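Local coordinates for protein arabinofuranosidase (Bifidobacterium longum, PDB 2Y2W) that hydrolyses terminal alpha-L-arabinofuranosyl bonds, including the alpha-(1->5) bonds of arabinans, and also acts on arabinoxylan in plant cell wall breakdown, at residues Cys107-Gly112 and Met209-Asn214; Glu249-Gly254 and Leu278-Cys283. All coordinates share one frame; numbering follows the deposited sequence.

Interaction 1: residues Cys107-Gly112 and Met209-Asn214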
loop_
_atom_site.group_PDB
_atom_site.type_symbol
_atom_site.label_atom_id
_atom_site.label_comp_id
_atom_site.label_asym_id
_atom_site.label_seq_id
_atom_site.Cartn_x
_atom_site.Cartn_y
_atom_site.Cartn_z
ATOM N N CYS D 107 8.700 -31.588 7.034
ATOM C CA CYS D 107 8.442 -30.153 7.079
ATOM C C CYS D 107 7.067 -29.874 6.495
ATOM O O CYS D 107 6.744 -30.348 5.413
ATOM C CB CYS D 107 9.517 -29.401 6.289
ATOM S SG CYS D 107 9.290 -27.612 6.204
ATOM N N VAL D 108 6.261 -29.103 7.218
ATOM C CA VAL D 108 4.882 -28.842 6.813
ATOM C C VAL D 108 4.635 -27.350 6.607
ATOM O O VAL D 108 4.956 -26.529 7.471
ATOM C CB VAL D 108 3.860 -29.406 7.837
ATOM C CG1 VAL D 108 2.438 -29.267 7.308
ATOM C CG2 VAL D 108 4.158 -30.861 8.159
ATOM N N ARG D 109 4.060 -27.015 5.455
ATOM C CA ARG D 109 3.754 -25.634 5.099
ATOM C C ARG D 109 2.406 -25.216 5.688
ATOM O O ARG D 109 1.426 -25.966 5.623
ATOM C CB ARG D 109 3.777 -25.473 3.577
ATOM C CG ARG D 109 3.655 -24.046 3.078
ATOM C CD ARG D 109 4.115 -23.952 1.639
ATOM N NE ARG D 109 3.876 -22.630 1.071
ATOM C CZ ARG D 109 2.918 -22.354 0.192
ATOM N NH1 ARG D 109 2.102 -23.310 -0.234
ATOM N NH2 ARG D 109 2.781 -21.116 -0.267
ATOM N N TYR D 110 2.374 -24.015 6.264
ATOM C CA TYR D 110 1.234 -23.527 7.039
ATOM C C TYR D 110 1.219 -21.997 7.013
ATOM O O TYR D 110 2.286 -21.380 7.000
ATOM C CB TYR D 110 1.352 -24.031 8.482
ATOM C CG TYR D 110 0.199 -23.661 9.394
ATOM C CD1 TYR D 110 -0.990 -24.392 9.384
ATOM C CD2 TYR D 110 0.303 -22.589 10.275
ATOM C CE1 TYR D 110 -2.047 -24.054 10.217
ATOM C CE2 TYR D 110 -0.748 -22.244 11.113
ATOM C CZ TYR D 110 -1.919 -22.981 11.080
ATOM O OH TYR D 110 -2.963 -22.641 11.911
ATOM N N PRO D 111 0.019 -21.373 6.993
ATOM C CA PRO D 111 -1.317 -21.963 6.902
ATOM C C PRO D 111 -1.931 -21.903 5.497
ATOM O O PRO D 111 -3.124 -22.165 5.342
ATOM C CB PRO D 111 -2.130 -21.093 7.860
ATOM C CG PRO D 111 -1.488 -19.735 7.762
ATOM C CD PRO D 111 -0.068 -19.923 7.251
ATOM N N GLY D 112 -1.124 -21.561 4.494
ATOM C CA GLY D 112 -1.617 -21.390 3.129
ATOM C C GLY D 112 -0.524 -21.076 2.118
ATOM O O GLY D 112 0.617 -20.838 2.496
ATOM N N MET D 209 12.210 -21.312 7.891
ATOM C CA MET D 209 11.729 -21.164 6.523
ATOM C C MET D 209 10.379 -20.445 6.467
ATOM O O MET D 209 9.402 -20.884 7.081
ATOM C CB MET D 209 11.656 -22.534 5.842
ATOM C CG MET D 209 11.676 -22.492 4.329
ATOM S SD MET D 209 11.922 -24.141 3.647
ATOM C CE MET D 209 11.643 -23.838 1.904
ATOM N N TRP D 210 10.349 -19.340 5.725
ATOM C CA TRP D 210 9.164 -18.493 5.611
ATOM C C TRP D 210 8.785 -18.262 4.155
ATOM O O TRP D 210 9.650 -18.009 3.313
ATOM C CB TRP D 210 9.403 -17.133 6.276
ATOM C CG TRP D 210 9.585 -17.177 7.763
ATOM C CD1 TRP D 210 10.650 -17.688 8.445
ATOM C CD2 TRP D 210 8.687 -16.658 8.753
ATOM N NE1 TRP D 210 10.464 -17.538 9.796
ATOM C CE2 TRP D 210 9.269 -16.906 10.013
ATOM C CE3 TRP D 210 7.446 -16.011 8.698
ATOM C CZ2 TRP D 210 8.656 -16.530 11.206
ATOM C CZ3 TRP D 210 6.837 -15.638 9.883
ATOM C CH2 TRP D 210 7.443 -15.899 11.122
ATOM N N CYS D 211 7.489 -18.339 3.868
ATOM C CA CYS D 211 6.970 -18.012 2.544
ATOM C C CYS D 211 6.374 -16.607 2.529
ATOM O O CYS D 211 5.393 -16.326 3.224
ATOM C CB CYS D 211 5.929 -19.039 2.098
ATOM S SG CYS D 211 6.580 -20.705 1.963
ATOM N N ILE D 212 6.984 -15.729 1.740
ATOM C CA ILE D 212 6.533 -14.351 1.634
ATOM C C ILE D 212 5.378 -14.267 0.635
ATOM O O ILE D 212 5.578 -14.061 -0.567
ATOM C CB ILE D 212 7.696 -13.397 1.265
ATOM C CG1 ILE D 212 8.878 -13.621 2.215
ATOM C CG2 ILE D 212 7.245 -11.942 1.333
ATOM C CD1 ILE D 212 10.213 -13.193 1.666
ATOM N N GLY D 213 4.167 -14.450 1.153
ATOM C CA GLY D 213 2.960 -14.441 0.339
ATOM C C GLY D 213 2.664 -15.785 -0.286
ATOM O O GLY D 213 3.442 -16.733 -0.145
ATOM N N ASN D 214 1.531 -15.853 -0.981
ATOM C CA ASN D 214 1.116 -17.048 -1.699
ATOM C C ASN D 214 0.563 -16.721 -3.081
ATOM O O ASN D 214 -0.239 -15.796 -3.232
ATOM C CB ASN D 214 0.059 -17.810 -0.904
ATOM C CG ASN D 214 -0.392 -19.069 -1.607
ATOM O OD1 ASN D 214 0.288 -20.093 -1.560
ATOM N ND2 ASN D 214 -1.538 -19.000 -2.271
#
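Arg109 sends CG anti to its own backbone N (chi1 -172°), and the chain, extended from CG to NE, carries the guanidinium across to Cys211 and Asn214 although the backbones lie far apart, with 8.7 Å between Arg109 CA and Cys211 CA. Asn214 answers with CG likewise anti to its backbone N, bringing the amide toward the arginine. Two N-H groups at the guanidinium edge do the gripping. Arg109 NE donates to Cys211 SG at 3.4 Å, nearly in the guanidinium plane; sulfur is a weak, soft acceptor, and on its one-carbon arm it meets the N-H at the guanidinium edge. Arg109 NH2 donates to Asn214 OD1 at 3.0 Å, meeting a lone pair in the carbonyl plane, with amide and guanidinium planes 30° apart.

Strands 107-110 and 209-212 are the second and fourth of the (beta/alpha)8 barrel, with strand 162-167 between them, so the arginine reaches across the barrel interior, where Met164 packs against both Arg109 and Cys211. The cis peptide before Pro111 lies on the path to Gly112, whose O stands 3.5 Å above the guanidinium plane of Arg109, over its centre. Phe67 adds a cation-pi contact, and NH1 forms a salt bridge to Glu340, the probable nucleophile. An alanine in place of Arg109 would probably leave the Glu340 carboxylate without this salt bridge and the Asn214 amide less firmly held, OD1 keeping the weak bond from Gly113 N. Asn214, which probably binds arabinofuranose, suits its place because an amide offers an acceptor and a donor at once: while OD1 accepts from NH2, ND2 donates to Gln221 OE1.

Interaction 2: residues Glu249-Gly254 and Leu278-Cys283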
loop_
_atom_site.group_PDB
_atom_site.type_symbol
_atom_site.label_atom_id
_atom_site.label_comp_id
_atom_site.label_asym_id
_atom_site.label_seq_id
_atom_site.Cartn_x
_atom_site.Cartn_y
_atom_site.Cartn_z
ATOM N N GLU D 249 15.448 -18.375 6.249
ATOM C CA GLU D 249 15.487 -18.844 4.870
ATOM C C GLU D 249 14.160 -18.494 4.201
ATOM O O GLU D 249 13.117 -19.053 4.538
ATOM C CB GLU D 249 15.775 -20.349 4.823
ATOM C CG GLU D 249 17.068 -20.740 5.541
ATOM C CD GLU D 249 17.332 -22.237 5.553
ATOM O OE1 GLU D 249 16.366 -23.022 5.680
ATOM O OE2 GLU D 249 18.519 -22.625 5.449
ATOM N N LEU D 250 14.211 -17.559 3.255
ATOM C CA LEU D 250 13.004 -16.907 2.741
ATOM C C LEU D 250 12.619 -17.315 1.322
ATOM O O LEU D 250 13.465 -17.372 0.425
ATOM C CB LEU D 250 13.150 -15.386 2.840
ATOM C CG LEU D 250 13.487 -14.856 4.238
ATOM C CD1 LEU D 250 13.891 -13.393 4.182
ATOM C CD2 LEU D 250 12.334 -15.064 5.214
ATOM N N VAL D 251 11.327 -17.582 1.139
ATOM C CA VAL D 251 10.786 -18.072 -0.130
ATOM C C VAL D 251 9.951 -17.000 -0.828
ATOM O O VAL D 251 9.002 -16.466 -0.247
ATOM C CB VAL D 251 9.903 -19.338 0.069
ATOM C CG1 VAL D 251 9.557 -19.973 -1.273
ATOM C CG2 VAL D 251 10.588 -20.349 0.979
ATOM N N ALA D 252 10.316 -16.693 -2.070
ATOM C CA ALA D 252 9.533 -15.798 -2.918
ATOM C C ALA D 252 8.570 -16.602 -3.774
ATOM O O ALA D 252 8.889 -17.718 -4.192
ATOM C CB ALA D 252 10.442 -14.969 -3.799
ATOM N N CYS D 253 7.391 -16.033 -4.023
ATOM C CA CYS D 253 6.401 -16.641 -4.909
ATOM C C CYS D 253 6.940 -16.697 -6.331
ATOM O O CYS D 253 7.446 -15.702 -6.852
ATOM C CB CYS D 253 5.091 -15.846 -4.906
ATOM S SG CYS D 253 4.239 -15.724 -3.321
ATOM N N GLY D 254 6.844 -17.870 -6.943
ATOM C CA GLY D 254 7.178 -18.033 -8.349
ATOM C C GLY D 254 5.890 -18.106 -9.134
ATOM O O GLY D 254 4.956 -17.343 -8.878
ATOM N N LEU D 278 16.881 -13.310 -0.574
ATOM C CA LEU D 278 16.099 -14.500 -0.883
ATOM C C LEU D 278 16.966 -15.748 -0.886
ATOM O O LEU D 278 18.171 -15.687 -1.147
ATOM C CB LEU D 278 15.375 -14.354 -2.226
ATOM C CG LEU D 278 14.179 -13.398 -2.291
ATOM C CD1 LEU D 278 13.699 -13.281 -3.723
ATOM C CD2 LEU D 278 13.044 -13.844 -1.371
ATOM N N ASP D 279 16.334 -16.878 -0.597
ATOM C CA ASP D 279 17.021 -18.154 -0.526
ATOM C C ASP D 279 16.347 -19.186 -1.428
ATOM O O ASP D 279 16.998 -20.098 -1.940
ATOM C CB ASP D 279 17.051 -18.638 0.923
ATOM C CG ASP D 279 17.741 -17.651 1.851
ATOM O OD1 ASP D 279 18.992 -17.638 1.880
ATOM O OD2 ASP D 279 17.032 -16.888 2.550
ATOM N N PHE D 280 15.041 -19.022 -1.622
ATOM C CA PHE D 280 14.249 -19.940 -2.427
ATOM C C PHE D 280 13.340 -19.205 -3.398
ATOM O O PHE D 280 13.018 -18.031 -3.204
ATOM C CB PHE D 280 13.380 -20.826 -1.533
ATOM C CG PHE D 280 14.139 -21.890 -0.797
ATOM C CD1 PHE D 280 14.334 -23.143 -1.368
ATOM C CD2 PHE D 280 14.635 -21.649 0.480
ATOM C CE1 PHE D 280 15.021 -24.141 -0.684
ATOM C CE2 PHE D 280 15.328 -22.639 1.175
ATOM C CZ PHE D 280 15.522 -23.888 0.592
ATOM N N VAL D 281 12.946 -19.916 -4.448
ATOM C CA VAL D 281 11.861 -19.499 -5.327
ATOM C C VAL D 281 10.874 -20.667 -5.404
ATOM O O VAL D 281 11.281 -21.821 -5.535
ATOM C CB VAL D 281 12.376 -19.048 -6.727
ATOM C CG1 VAL D 281 13.193 -20.147 -7.415
ATOM C CG2 VAL D 281 11.228 -18.566 -7.610
ATOM N N SER D 282 9.584 -20.364 -5.293
ATOM C CA SER D 282 8.556 -21.399 -5.199
ATOM C C SER D 282 8.062 -21.856 -6.566
ATOM O O SER D 282 7.905 -21.049 -7.479
ATOM C CB SER D 282 7.372 -20.917 -4.355
ATOM O OG SER D 282 6.516 -20.075 -5.109
ATOM N N CYS D 283 7.817 -23.158 -6.686
ATOM C CA CYS D 283 7.225 -23.736 -7.883
ATOM C C CYS D 283 5.967 -24.504 -7.513
ATOM O O CYS D 283 5.946 -25.245 -6.525
ATOM C CB CYS D 283 8.210 -24.673 -8.578
ATOM S SG CYS D 283 9.721 -23.884 -9.145
#
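Leu250 and Ala252 pair with segment 278-283 as part of the two parallel strands of a beta-alpha-beta unit, helix 265-274 making the crossover between neighbouring strands of the (beta/alpha)8 barrel. Among the backbone bonds, Leu250 O accepts two donors, Asp279 N and Phe280 N, each at 3.1 Å. Further along, Ala252 N gives a nearly straight bond (178°) to Phe280 O, 3.2 Å away, and Ser282 N reaches Ala252 O at 2.9 Å.

Two side chains add polar bonds to the backbone of segment 249-254, at Leu250 and at Gly254. Aspartate suits position 279 because its short arm brings OD2 within 3.0 Å of Leu250 N, met on the anti side of the carboxylate.

Apolar contacts divide between the two faces. On the barrel interior, Val251 CG2 packs on Phe280 CB at 3.8 Å, while the Phe280 ring turns its edge to Glu249 CB. On the helix-facing side, Ala252 CB lies 3.7 Å from Leu278 CD1; a methyl is compact enough to leave room for both leucine branches and for Tyr230 of helix 227-244.

Gly254 passes so near the other strand that a CB would run into Ser282 O. Its N donates to Ser282 OG at 2.9 Å, the hydroxyl set between backbone N and carbonyl carbon (chi1 80°).

Overall arrangement
Both contacts are buried in the same (beta/alpha)8 barrel, their centres about 10 Å apart, and they meet because strands 209-212 and 249-252 are neighbours: Trp210 O with Val251 N (2.8 Å) and Ile212 N with Val251 O (2.9 Å) are probable hydrogen bonds. Interaction 1 joins strands that are not adjacent, so side chains carry it, and it touches the probable arabinofuranose site through Asn214, and through Arg109, which contacts the probable nucleophile. Interaction 2 joins adjacent strands, rests largely on backbone bonds and apolar packing on both faces of the sheet, and reaches a partly exposed end at Glu249 and Asp279. Cys253 SG, packing on Gly213 C, brings interaction 2 to the edge of that site.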